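Local coordinates for aminopeptidase N (Francisella tularensis subsp. tularensis, PDB 5DLL), which is a zinc-dependent M1-family aminopeptidase that removes N-terminal amino acids, preferably alanine, from peptides and probably takes part in the breakdown of intracellular peptides, at residues L72-N77 against L93-V98; E119-Y122 against V127-T130; D148-F153 against R319-D324. One frame throughout, in Å; residues are numbered along the deposited sequence.

In the fold
Contacts 1 and 2 both lie in the N-terminal domain, whereas contact 3 connects that domain to the zinc-carrying catalytic one. All three are largely buried, although contact 1 is the most peripheral, about 43 Å from the centre of the chain against about 25 and 24 Å for the others. Contacts 1 and 3 draw on the same large mixed sheet, through strands 70-76 and 150-160, and their centres are about 23 Å apart. Their chemistry follows their place: contact 1 joins two sheets by aliphatic side chains alone, contact 2 pairs neighbouring strands through backbone bonds, and contact 3 combines a sulfur-methyl contact with a water bridge beside charged residues.

Contact 1: residues L72-N77 against L93-V98; sequences LSIKLN and LIINNV
Ile74 and Leu93 reach toward each other tip to tip, although Ile74 CA and Leu93 CA are 10.7 Å apart. This is side-chain packing between two beta layers of the N-terminal domain, too widely spaced for backbone pairing. The bond from CA to CB of Ile74 is directed toward segment 93-98, and beyond CB the side chain divides. The CG2 branch lies between the backbone N and the carbonyl carbon and makes no close approach to the other segment. The CG1 branch runs anti to the backbone N (chi1 -180°) and continues nearly straight through chi2 (168°), carrying CD1 to the end of an extended arm. There Ile74 CD1 meets Leu93 CD1 at 4.0 Å and Leu93 CD2 at 4.1 Å, touching both prongs of the leucine fork. Ile74 CD1 also lies 4.2 Å from Ile95 CD1, which reaches it from the next inward-facing position on that strand. Leu76, two residues on from Ile74, makes a looser contact of its own, with CD1 4.4 Å from Val98 CG1. Ile74 also packs on Leu81 and Phe86, while Leu93 rests on Tyr142. Strand 70-76 pairs antiparallel with strands 79-80 and 101-110, and opposite Val107 it carries a classic beta bulge at Leu72 and Ser73; strand 92-95 belongs to a separate antiparallel sheet, between strands 62-65 and 87-88.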
ATOM      1  N   LEU A  72      29.069   6.892 -28.964  1.00 39.86           N
ATOM      2  CA  LEU A  72      29.503   6.873 -30.360  1.00 43.26           C
ATOM      3  C   LEU A  72      29.714   8.268 -30.939  1.00 44.82           C
ATOM      4  O   LEU A  72      30.427   8.423 -31.928  1.00 56.82           O
ATOM      5  CB  LEU A  72      28.479   6.135 -31.227  1.00 43.52           C
ATOM      6  CG  LEU A  72      28.093   4.730 -30.771  1.00 44.34           C
ATOM      7  CD1 LEU A  72      27.073   4.131 -31.725  1.00 42.97           C
ATOM      8  CD2 LEU A  72      29.327   3.847 -30.667  1.00 48.75           C
ATOM      9  N   SER A  73      29.083   9.277 -30.347  1.00 44.29           N
ATOM     10  CA  SER A  73      29.132  10.630 -30.903  1.00 46.67           C
ATOM     11  C   SER A  73      28.645  11.671 -29.907  1.00 42.83           C
ATOM     12  O   SER A  73      27.787  11.389 -29.070  1.00 47.94           O
ATOM     13  CB  SER A  73      28.286  10.722 -32.179  1.00 45.84           C
ATOM     14  OG  SER A  73      28.213  12.059 -32.643  1.00 47.51           O
ATOM     15  N   ILE A  74      29.196  12.875 -30.021  1.00 40.90           N
ATOM     16  CA  ILE A  74      28.818  13.994 -29.165  1.00 40.61           C
ATOM     17  C   ILE A  74      29.099  15.318 -29.876  1.00 43.75           C
ATOM     18  O   ILE A  74      30.210  15.553 -30.363  1.00 44.76           O
ATOM     19  CB  ILE A  74      29.538  13.939 -27.798  1.00 43.10           C
ATOM     20  CG1 ILE A  74      29.116  15.116 -26.915  1.00 45.15           C
ATOM     21  CG2 ILE A  74      31.054  13.922 -27.962  1.00 49.42           C
ATOM     22  CD1 ILE A  74      29.559  14.977 -25.474  1.00 49.61           C
ATOM     23  N   LYS A  75      28.073  16.166 -29.944  1.00 43.81           N
ATOM     24  CA  LYS A  75      28.179  17.480 -30.574  1.00 44.60           C
ATOM     25  C   LYS A  75      27.481  18.522 -29.713  1.00 42.93           C
ATOM     26  O   LYS A  75      26.399  18.271 -29.192  1.00 39.75           O
ATOM     27  CB  LYS A  75      27.540  17.465 -31.966  1.00 47.10           C
ATOM     28  CG  LYS A  75      27.963  16.294 -32.837  1.00 50.75           C
ATOM     29  CD  LYS A  75      27.593  16.515 -34.295  1.00 58.55           C
ATOM     30  CE  LYS A  75      26.090  16.516 -34.508  1.00 62.38           C
ATOM     31  NZ  LYS A  75      25.753  16.492 -35.958  1.00 65.06           N
ATOM     32  N   LEU A  76      28.106  19.688 -29.570  1.00 45.45           N
ATOM     33  CA  LEU A  76      27.512  20.816 -28.862  1.00 46.89           C
ATOM     34  C   LEU A  76      27.256  21.925 -29.875  1.00 53.00           C
ATOM     35  O   LEU A  76      28.163  22.301 -30.625  1.00 60.06           O
ATOM     36  CB  LEU A  76      28.448  21.299 -27.751  1.00 46.37           C
ATOM     37  CG  LEU A  76      27.858  22.214 -26.666  1.00 45.91           C
ATOM     38  CD1 LEU A  76      28.561  21.986 -25.337  1.00 47.97           C
ATOM     39  CD2 LEU A  76      27.931  23.683 -27.054  1.00 46.89           C
ATOM     40  N   ASN A  77      26.024  22.437 -29.895  1.00 57.06           N
ATOM     41  CA  ASN A  77      25.580  23.417 -30.896  1.00 51.10           C
ATOM     42  C   ASN A  77      25.911  22.956 -32.320  1.00 56.35           C
ATOM     43  O   ASN A  77      26.440  23.716 -33.142  1.00 50.95           O
ATOM     44  CB  ASN A  77      26.151  24.813 -30.595  1.00 50.18           C
ATOM     45  CG  ASN A  77      25.428  25.513 -29.450  1.00 53.30           C
ATOM     46  OD1 ASN A  77      24.279  25.203 -29.133  1.00 51.89           O
ATOM     47  ND2 ASN A  77      26.100  26.478 -28.833  1.00 57.11           N
ATOM     48  N   LEU A  93      29.393  12.144 -17.499  1.00 42.03           N
ATOM     49  CA  LEU A  93      30.030  12.801 -18.638  1.00 42.08           C
ATOM     50  C   LEU A  93      30.174  14.288 -18.324  1.00 42.64           C
ATOM     51  O   LEU A  93      29.179  14.998 -18.190  1.00 37.33           O
ATOM     52  CB  LEU A  93      29.220  12.595 -19.915  1.00 42.66           C
ATOM     53  CG  LEU A  93      29.866  13.086 -21.222  1.00 50.23           C
ATOM     54  CD1 LEU A  93      29.275  12.349 -22.416  1.00 58.10           C
ATOM     55  CD2 LEU A  93      29.742  14.594 -21.417  1.00 49.45           C
ATOM     56  N   ILE A  94      31.416  14.752 -18.213  1.00 49.42           N
ATOM     57  CA  ILE A  94      31.711  16.107 -17.747  1.00 50.67           C
ATOM     58  C   ILE A  94      32.187  17.003 -18.893  1.00 48.32           C
ATOM     59  O   ILE A  94      33.034  16.609 -19.693  1.00 54.26           O
ATOM     60  CB  ILE A  94      32.767  16.076 -16.618  1.00 54.22           C
ATOM     61  CG1 ILE A  94      32.302  15.115 -15.511  1.00 54.22           C
ATOM     62  CG2 ILE A  94      33.027  17.480 -16.071  1.00 53.80           C
ATOM     63  CD1 ILE A  94      33.097  15.181 -14.226  1.00 58.52           C
ATOM     64  N   ILE A  95      31.627  18.209 -18.960  1.00 48.87           N
ATOM     65  CA  ILE A  95      32.005  19.206 -19.961  1.00 46.19           C
ATOM     66  C   ILE A  95      32.182  20.560 -19.283  1.00 47.41           C
ATOM     67  O   ILE A  95      31.254  21.060 -18.649  1.00 51.69           O
ATOM     68  CB  ILE A  95      30.930  19.364 -21.055  1.00 45.57           C
ATOM     69  CG1 ILE A  95      30.479  17.995 -21.582  1.00 46.18           C
ATOM     70  CG2 ILE A  95      31.455  20.251 -22.183  1.00 44.74           C
ATOM     71  CD1 ILE A  95      29.337  18.058 -22.572  1.00 45.94           C
ATOM     72  N   ASN A  96      33.363  21.153 -19.437  1.00 51.11           N
ATOM     73  CA  ASN A  96      33.659  22.464 -18.866  1.00 56.08           C
ATOM     74  C   ASN A  96      33.364  23.622 -19.822  1.00 59.25           C
ATOM     75  O   ASN A  96      33.289  23.439 -21.042  1.00 50.30           O
ATOM     76  CB  ASN A  96      35.122  22.520 -18.434  1.00 60.19           C
ATOM     77  CG  ASN A  96      35.435  21.534 -17.327  1.00 60.16           C
ATOM     78  OD1 ASN A  96      34.760  21.504 -16.298  1.00 60.75           O
ATOM     79  ND2 ASN A  96      36.462  20.723 -17.533  1.00 59.49           N
ATOM     80  N   ASN A  97      33.188  24.810 -19.244  1.00 61.29           N
ATOM     81  CA  ASN A  97      33.006  26.056 -19.997  1.00 63.40           C
ATOM     82  C   ASN A  97      31.939  25.971 -21.085  1.00 63.38           C
ATOM     83  O   ASN A  97      32.180  26.351 -22.233  1.00 61.29           O
ATOM     84  CB  ASN A  97      34.338  26.505 -20.599  1.00 63.13           C
ATOM     85  CG  ASN A  97      35.457  26.510 -19.581  1.00 68.00           C
ATOM     86  OD1 ASN A  97      36.547  25.994 -19.834  1.00 65.49           O
ATOM     87  ND2 ASN A  97      35.187  27.076 -18.411  1.00 68.26           N
ATOM     88  N   VAL A  98      30.766  25.466 -20.710  1.00 56.70           N
ATOM     89  CA  VAL A  98      29.630  25.396 -21.624  1.00 51.69           C
ATOM     90  C   VAL A  98      28.942  26.760 -21.675  1.00 53.10           C
ATOM     91  O   VAL A  98      29.082  27.548 -20.737  1.00 57.05           O
ATOM     92  CB  VAL A  98      28.610  24.306 -21.215  1.00 52.87           C
ATOM     93  CG1 VAL A  98      29.292  22.953 -21.078  1.00 50.71           C
ATOM     94  CG2 VAL A  98      27.881  24.672 -19.926  1.00 58.24           C
TER

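Contact 2: residues E119-Y122 against V127-T130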
ATOM      1  N   GLU A 119      16.309  -2.057 -14.656  1.00 45.24           N
ATOM      2  CA  GLU A 119      16.245  -0.605 -14.791  1.00 43.89           C
ATOM      3  C   GLU A 119      16.632  -0.251 -16.216  1.00 38.92           C
ATOM      4  O   GLU A 119      17.054  -1.120 -16.973  1.00 45.99           O
ATOM      5  CB  GLU A 119      17.225   0.073 -13.840  1.00 50.40           C
ATOM      6  CG  GLU A 119      16.954  -0.142 -12.366  1.00 57.66           C
ATOM      7  CD  GLU A 119      17.815   0.758 -11.502  1.00 72.00           C
ATOM      8  OE1 GLU A 119      18.965   1.047 -11.908  1.00 54.91           O
ATOM      9  OE2 GLU A 119      17.338   1.182 -10.427  1.00 86.39           O
ATOM     10  N   GLY A 120      16.508   1.021 -16.579  1.00 35.08           N
ATOM     11  CA  GLY A 120      16.786   1.461 -17.945  1.00 31.54           C
ATOM     12  C   GLY A 120      15.963   0.673 -18.941  1.00 32.07           C
ATOM     13  O   GLY A 120      14.854   0.250 -18.633  1.00 34.95           O
ATOM     14  N   LEU A 121      16.507   0.465 -20.132  1.00 33.26           N
ATOM     15  CA  LEU A 121      15.826  -0.324 -21.148  1.00 33.80           C
ATOM     16  C   LEU A 121      16.255  -1.776 -20.997  1.00 35.59           C
ATOM     17  O   LEU A 121      17.450  -2.069 -20.986  1.00 40.43           O
ATOM     18  CB  LEU A 121      16.171   0.203 -22.542  1.00 32.85           C
ATOM     19  CG  LEU A 121      15.493  -0.456 -23.743  1.00 35.13           C
ATOM     20  CD1 LEU A 121      13.979  -0.423 -23.622  1.00 38.19           C
ATOM     21  CD2 LEU A 121      15.935   0.252 -25.013  1.00 38.42           C
ATOM     22  N   TYR A 122      15.289  -2.679 -20.855  1.00 37.72           N
ATOM     23  CA  TYR A 122      15.578  -4.111 -20.824  1.00 40.70           C
ATOM     24  C   TYR A 122      14.590  -4.885 -21.688  1.00 39.10           C
ATOM     25  O   TYR A 122      13.630  -4.316 -22.192  1.00 41.74           O
ATOM     26  CB  TYR A 122      15.606  -4.636 -19.382  1.00 43.23           C
ATOM     27  CG  TYR A 122      14.359  -4.370 -18.580  1.00 44.80           C
ATOM     28  CD1 TYR A 122      13.276  -5.244 -18.629  1.00 48.14           C
ATOM     29  CD2 TYR A 122      14.271  -3.256 -17.749  1.00 46.14           C
ATOM     30  CE1 TYR A 122      12.130  -5.004 -17.887  1.00 49.00           C
ATOM     31  CE2 TYR A 122      13.131  -3.011 -17.001  1.00 46.65           C
ATOM     32  CZ  TYR A 122      12.066  -3.887 -17.076  1.00 47.35           C
ATOM     33  OH  TYR A 122      10.936  -3.648 -16.338  1.00 49.53           O
ATOM     34  N   VAL A 127       9.964  -8.538 -25.687  1.00 79.60           N
ATOM     35  CA  VAL A 127       9.305  -7.251 -25.459  1.00 68.90           C
ATOM     36  C   VAL A 127      10.223  -6.266 -24.728  1.00 50.13           C
ATOM     37  O   VAL A 127      10.684  -6.533 -23.623  1.00 52.10           O
ATOM     38  CB  VAL A 127       7.959  -7.431 -24.706  1.00 80.33           C
ATOM     39  CG1 VAL A 127       8.115  -8.335 -23.488  1.00 89.38           C
ATOM     40  CG2 VAL A 127       7.353  -6.087 -24.314  1.00 84.47           C
ATOM     41  N   PHE A 128      10.496  -5.132 -25.365  1.00 42.58           N
ATOM     42  CA  PHE A 128      11.264  -4.065 -24.735  1.00 40.51           C
ATOM     43  C   PHE A 128      10.386  -3.351 -23.730  1.00 38.47           C
ATOM     44  O   PHE A 128       9.195  -3.157 -23.959  1.00 41.02           O
ATOM     45  CB  PHE A 128      11.760  -3.049 -25.761  1.00 42.05           C
ATOM     46  CG  PHE A 128      12.789  -3.589 -26.707  1.00 40.63           C
ATOM     47  CD1 PHE A 128      14.132  -3.588 -26.367  1.00 42.37           C
ATOM     48  CD2 PHE A 128      12.416  -4.086 -27.947  1.00 40.50           C
ATOM     49  CE1 PHE A 128      15.082  -4.082 -27.245  1.00 37.46           C
ATOM     50  CE2 PHE A 128      13.365  -4.576 -28.826  1.00 36.52           C
ATOM     51  CZ  PHE A 128      14.695  -4.572 -28.475  1.00 34.82           C
ATOM     52  N   SER A 129      10.992  -2.947 -22.624  1.00 38.36           N
ATOM     53  CA  SER A 129      10.272  -2.308 -21.533  1.00 39.61           C
ATOM     54  C   SER A 129      11.283  -1.564 -20.678  1.00 37.68           C
ATOM     55  O   SER A 129      12.447  -1.943 -20.634  1.00 42.01           O
ATOM     56  CB  SER A 129       9.527  -3.366 -20.706  1.00 37.97           C
ATOM     57  OG  SER A 129       9.234  -2.895 -19.401  1.00 41.75           O
ATOM     58  N   THR A 130      10.840  -0.511 -20.000  1.00 38.78           N
ATOM     59  CA  THR A 130      11.733   0.305 -19.185  1.00 39.78           C
ATOM     60  C   THR A 130      11.320   0.319 -17.725  1.00 39.25           C
ATOM     61  O   THR A 130      10.280  -0.219 -17.344  1.00 38.74           O
ATOM     62  CB  THR A 130      11.753   1.770 -19.661  1.00 39.74           C
ATOM     63  OG1 THR A 130      10.453   2.341 -19.471  1.00 42.04           O
ATOM     64  CG2 THR A 130      12.148   1.862 -21.122  1.00 38.80           C
TER
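Tyr122 and Ser129 are joined by two backbone hydrogen bonds, the antiparallel hydrogen-bonded pair of a beta-hairpin that closes through the residues between them. Tyr122 N donates to Ser129 O at 2.9 Å, almost straight with 175° at the hydrogen. The return bond, from Ser129 N to Tyr122 O, is 3.0 Å long and more bent (151°). Beside this pair the backbones make softer contacts: Thr130 CA directs its hydrogen at Gly120 O over 3.2 Å, and Phe128 CA does the same toward Tyr122 O.

On one face of the hairpin, Leu121 holds CG anti to the backbone N (chi1 -177°), toward the partner strand, and the turn at CG brings CD1 over it. Leu121 CD1 comes closest to Ser129 O (3.7 Å) and lies 3.9 Å from Thr130 CG2 and 4.0 Å from Phe128 CB, an apolar patch in which the leucine and threonine side chains cross at a slant. Thr130 OG1 turns to a different neighbour, Leu201 N, on the side where strand 201-204 continues the sheet, and the Phe128 ring meets that of Tyr164. Asn115 ND2 hydrogen-bonds to both Glu119 O and Leu121 O, at the corner where the chain turns at Leu121.

The other face carries Tyr122 and Ser129, and the tyrosine also packs against Phe270 of the catalytic domain. With CG between the backbone N and the carbonyl carbon, the Tyr122 ring lies over the partner backbone, Glu119 O in plane at its edge and Ser129 O 3.6 Å above the ring plane, over its centre.

Contact 3: residues D148-F153 against R319-D324; sequences DVMAAF and RVTCRD
Met150 and Thr321 pack across the junction between the N-terminal beta domain and the thermolysin-like catalytic domain of the M1 peptidase. Met150 SD touches Thr321 CG2 at 3.6 Å, the two side chains sliding past each other in opposite directions. The methionine CG lies anti to the carbonyl carbon (chi1 -59°), and an extended chi2 (170°) carries SD out to the threonine methyl. Further along, Asp148 lies against the backbone of Arg323: its CB is 3.3 Å from Arg323 O, while Asp148 CB and Arg323 CG meet at 4.1 Å. A water completes this corner, donating to Arg323 O at 3.0 Å and, weakly, to Asp148 OD1 at 2.9 Å; it links the two segments, though weakly on the Asp148 side, where they have no direct polar bond to each other.

The polar ends of Thr321 and Asp148 have partners outside the two segments. Thr321 OG1 is hydrogen-bonded to Tyr197 OH, and Asp148 is fixed by a salt bridge from OD1 to Arg146 NE together with a hydrogen bond between Asp148 OD2 and Tyr21 OH. Tyr21 also takes part in a cation-pi contact with Arg323, so one tyrosine, through its hydroxyl and its ring, meets residues from both sides of the junction.

Strand 321-322 runs parallel to strand 427-428 and follows helices 297-312 and 314-319; the HExxH motif, with zinc ligands His309 and His313, lies around the end of the first, and Glu332 on helix 328-346 is the third ligand. The Cys322 side chain is about 10 Å from the zinc ion. Next to it, the Arg323 guanidinium grips Asp324 side-on, with NE at 3.0 Å and NH2 at 2.8 Å from the single oxygen OD2, which lies in the guanidinium plane.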
ATOM      1  N   ASP A 148      14.290  17.181 -10.006  1.00 40.60           N
ATOM      2  CA  ASP A 148      14.080  18.637 -10.094  1.00 39.45           C
ATOM      3  C   ASP A 148      14.459  19.215 -11.459  1.00 38.46           C
ATOM      4  O   ASP A 148      14.373  20.426 -11.667  1.00 40.82           O
ATOM      5  CB  ASP A 148      14.783  19.400  -8.954  1.00 39.51           C
ATOM      6  CG  ASP A 148      16.287  19.206  -8.938  1.00 42.00           C
ATOM      7  OD1 ASP A 148      16.768  18.172  -9.439  1.00 41.73           O
ATOM      8  OD2 ASP A 148      16.995  20.088  -8.407  1.00 49.41           O
ATOM      9  N   VAL A 149      14.877  18.353 -12.383  1.00 37.41           N
ATOM     10  CA  VAL A 149      15.069  18.744 -13.771  1.00 35.20           C
ATOM     11  C   VAL A 149      13.981  18.073 -14.603  1.00 34.53           C
ATOM     12  O   VAL A 149      13.980  16.845 -14.768  1.00 31.78           O
ATOM     13  CB  VAL A 149      16.463  18.351 -14.282  1.00 35.21           C
ATOM     14  CG1 VAL A 149      16.629  18.739 -15.746  1.00 34.88           C
ATOM     15  CG2 VAL A 149      17.531  19.011 -13.424  1.00 37.69           C
ATOM     16  N   MET A 150      13.054  18.896 -15.101  1.00 34.65           N
ATOM     17  CA  MET A 150      11.884  18.437 -15.839  1.00 35.03           C
ATOM     18  C   MET A 150      11.858  19.054 -17.229  1.00 33.63           C
ATOM     19  O   MET A 150      12.056  20.260 -17.376  1.00 33.95           O
ATOM     20  CB  MET A 150      10.608  18.841 -15.108  1.00 38.95           C
ATOM     21  CG  MET A 150      10.484  18.310 -13.686  1.00 40.63           C
ATOM     22  SD  MET A 150       9.101  19.076 -12.818  1.00 44.72           S
ATOM     23  CE  MET A 150       9.717  20.758 -12.880  1.00 53.91           C
ATOM     24  N   ALA A 151      11.573  18.230 -18.235  1.00 32.10           N
ATOM     25  CA  ALA A 151      11.660  18.650 -19.628  1.00 31.58           C
ATOM     26  C   ALA A 151      10.503  18.123 -20.471  1.00 33.13           C
ATOM     27  O   ALA A 151       9.879  17.120 -20.132  1.00 32.46           O
ATOM     28  CB  ALA A 151      12.973  18.177 -20.213  1.00 30.59           C
ATOM     29  N   ALA A 152      10.234  18.816 -21.576  1.00 34.85           N
ATOM     30  CA  ALA A 152       9.236  18.389 -22.555  1.00 36.39           C
ATOM     31  C   ALA A 152       9.837  17.345 -23.501  1.00 37.97           C
ATOM     32  O   ALA A 152      10.830  17.610 -24.178  1.00 35.92           O
ATOM     33  CB  ALA A 152       8.725  19.586 -23.336  1.00 36.79           C
ATOM     34  N   PHE A 153       9.221  16.164 -23.545  1.00 44.07           N
ATOM     35  CA  PHE A 153       9.769  15.016 -24.278  1.00 46.60           C
ATOM     36  C   PHE A 153       9.096  14.774 -25.629  1.00 46.06           C
ATOM     37  O   PHE A 153       7.883  14.585 -25.690  1.00 47.95           O
ATOM     38  CB  PHE A 153       9.623  13.736 -23.443  1.00 45.54           C
ATOM     39  CG  PHE A 153      10.707  13.545 -22.418  1.00 43.62           C
ATOM     40  CD1 PHE A 153      10.686  14.252 -21.224  1.00 44.64           C
ATOM     41  CD2 PHE A 153      11.734  12.637 -22.635  1.00 40.00           C
ATOM     42  CE1 PHE A 153      11.672  14.066 -20.269  1.00 45.31           C
ATOM     43  CE2 PHE A 153      12.722  12.446 -21.681  1.00 40.95           C
ATOM     44  CZ  PHE A 153      12.693  13.160 -20.498  1.00 39.06           C
ATOM     45  N   ARG A 319       2.649  15.790 -12.866  1.00 39.21           N
ATOM     46  CA  ARG A 319       2.417  17.172 -13.262  1.00 37.96           C
ATOM     47  C   ARG A 319       3.103  18.142 -12.292  1.00 35.41           C
ATOM     48  O   ARG A 319       3.691  19.134 -12.715  1.00 35.55           O
ATOM     49  CB  ARG A 319       0.920  17.434 -13.351  1.00 37.55           C
ATOM     50  CG  ARG A 319       0.561  18.600 -14.238  1.00 40.89           C
ATOM     51  CD  ARG A 319       0.598  18.261 -15.716  1.00 39.03           C
ATOM     52  NE  ARG A 319       0.286  19.462 -16.486  1.00 41.39           N
ATOM     53  CZ  ARG A 319      -0.921  19.804 -16.932  1.00 44.15           C
ATOM     54  NH1 ARG A 319      -1.981  19.030 -16.734  1.00 52.79           N
ATOM     55  NH2 ARG A 319      -1.067  20.937 -17.600  1.00 52.08           N
ATOM     56  N   VAL A 320       3.018  17.842 -10.998  1.00 33.56           N
ATOM     57  CA  VAL A 320       3.850  18.473  -9.974  1.00 34.06           C
ATOM     58  C   VAL A 320       4.577  17.351  -9.253  1.00 34.24           C
ATOM     59  O   VAL A 320       3.929  16.462  -8.696  1.00 34.25           O
ATOM     60  CB  VAL A 320       3.015  19.259  -8.944  1.00 37.38           C
ATOM     61  CG1 VAL A 320       3.925  20.033  -7.993  1.00 37.31           C
ATOM     62  CG2 VAL A 320       2.030  20.188  -9.646  1.00 37.97           C
ATOM     63  N   THR A 321       5.911  17.404  -9.255  1.00 33.24           N
ATOM     64  CA  THR A 321       6.743  16.305  -8.747  1.00 34.42           C
ATOM     65  C   THR A 321       7.526  16.677  -7.476  1.00 37.34           C
ATOM     66  O   THR A 321       7.394  17.782  -6.948  1.00 36.52           O
ATOM     67  CB  THR A 321       7.712  15.793  -9.846  1.00 34.72           C
ATOM     68  OG1 THR A 321       8.224  14.505  -9.478  1.00 33.26           O
ATOM     69  CG2 THR A 321       8.872  16.768 -10.093  1.00 33.67           C
ATOM     70  N   CYS A 322       8.317  15.730  -6.976  1.00 40.97           N
ATOM     71  CA  CYS A 322       9.200  15.978  -5.835  1.00 44.99           C
ATOM     72  C   CYS A 322      10.528  16.586  -6.303  1.00 43.85           C
ATOM     73  O   CYS A 322      11.061  16.205  -7.342  1.00 39.38           O
ATOM     74  CB  CYS A 322       9.444  14.686  -5.034  1.00 48.08           C
ATOM     75  SG  CYS A 322       9.985  13.237  -5.985  1.00 47.02           S
ATOM     76  N   ARG A 323      11.043  17.540  -5.526  1.00 45.63           N
ATOM     77  CA  ARG A 323      12.316  18.213  -5.815  1.00 42.41           C
ATOM     78  C   ARG A 323      13.494  17.266  -5.626  1.00 45.16           C
ATOM     79  O   ARG A 323      14.437  17.259  -6.426  1.00 45.34           O
ATOM     80  CB  ARG A 323      12.475  19.414  -4.888  1.00 44.19           C
ATOM     81  CG  ARG A 323      13.713  20.259  -5.131  1.00 45.75           C
ATOM     82  CD  ARG A 323      13.966  21.184  -3.954  1.00 45.44           C
ATOM     83  NE  ARG A 323      14.464  20.455  -2.789  1.00 44.15           N
ATOM     84  CZ  ARG A 323      14.826  21.020  -1.639  1.00 47.47           C
ATOM     85  NH1 ARG A 323      14.753  22.341  -1.476  1.00 48.32           N
ATOM     86  NH2 ARG A 323      15.269  20.259  -0.642  1.00 47.65           N
ATOM     87  N   ASP A 324      13.436  16.485  -4.549  1.00 42.01           N
ATOM     88  CA  ASP A 324      14.426  15.454  -4.262  1.00 43.34           C
ATOM     89  C   ASP A 324      13.722  14.233  -3.666  1.00 43.21           C
ATOM     90  O   ASP A 324      12.520  14.274  -3.418  1.00 43.01           O
ATOM     91  CB  ASP A 324      15.492  16.000  -3.309  1.00 47.22           C
ATOM     92  CG  ASP A 324      14.902  16.534  -2.014  1.00 50.37           C
ATOM     93  OD1 ASP A 324      14.256  15.748  -1.285  1.00 50.02           O
ATOM     94  OD2 ASP A 324      15.084  17.737  -1.724  1.00 46.47           O
TER
HETATM   95  O   HOH W   1      17.226  16.540  -7.088  1.00 43.43           O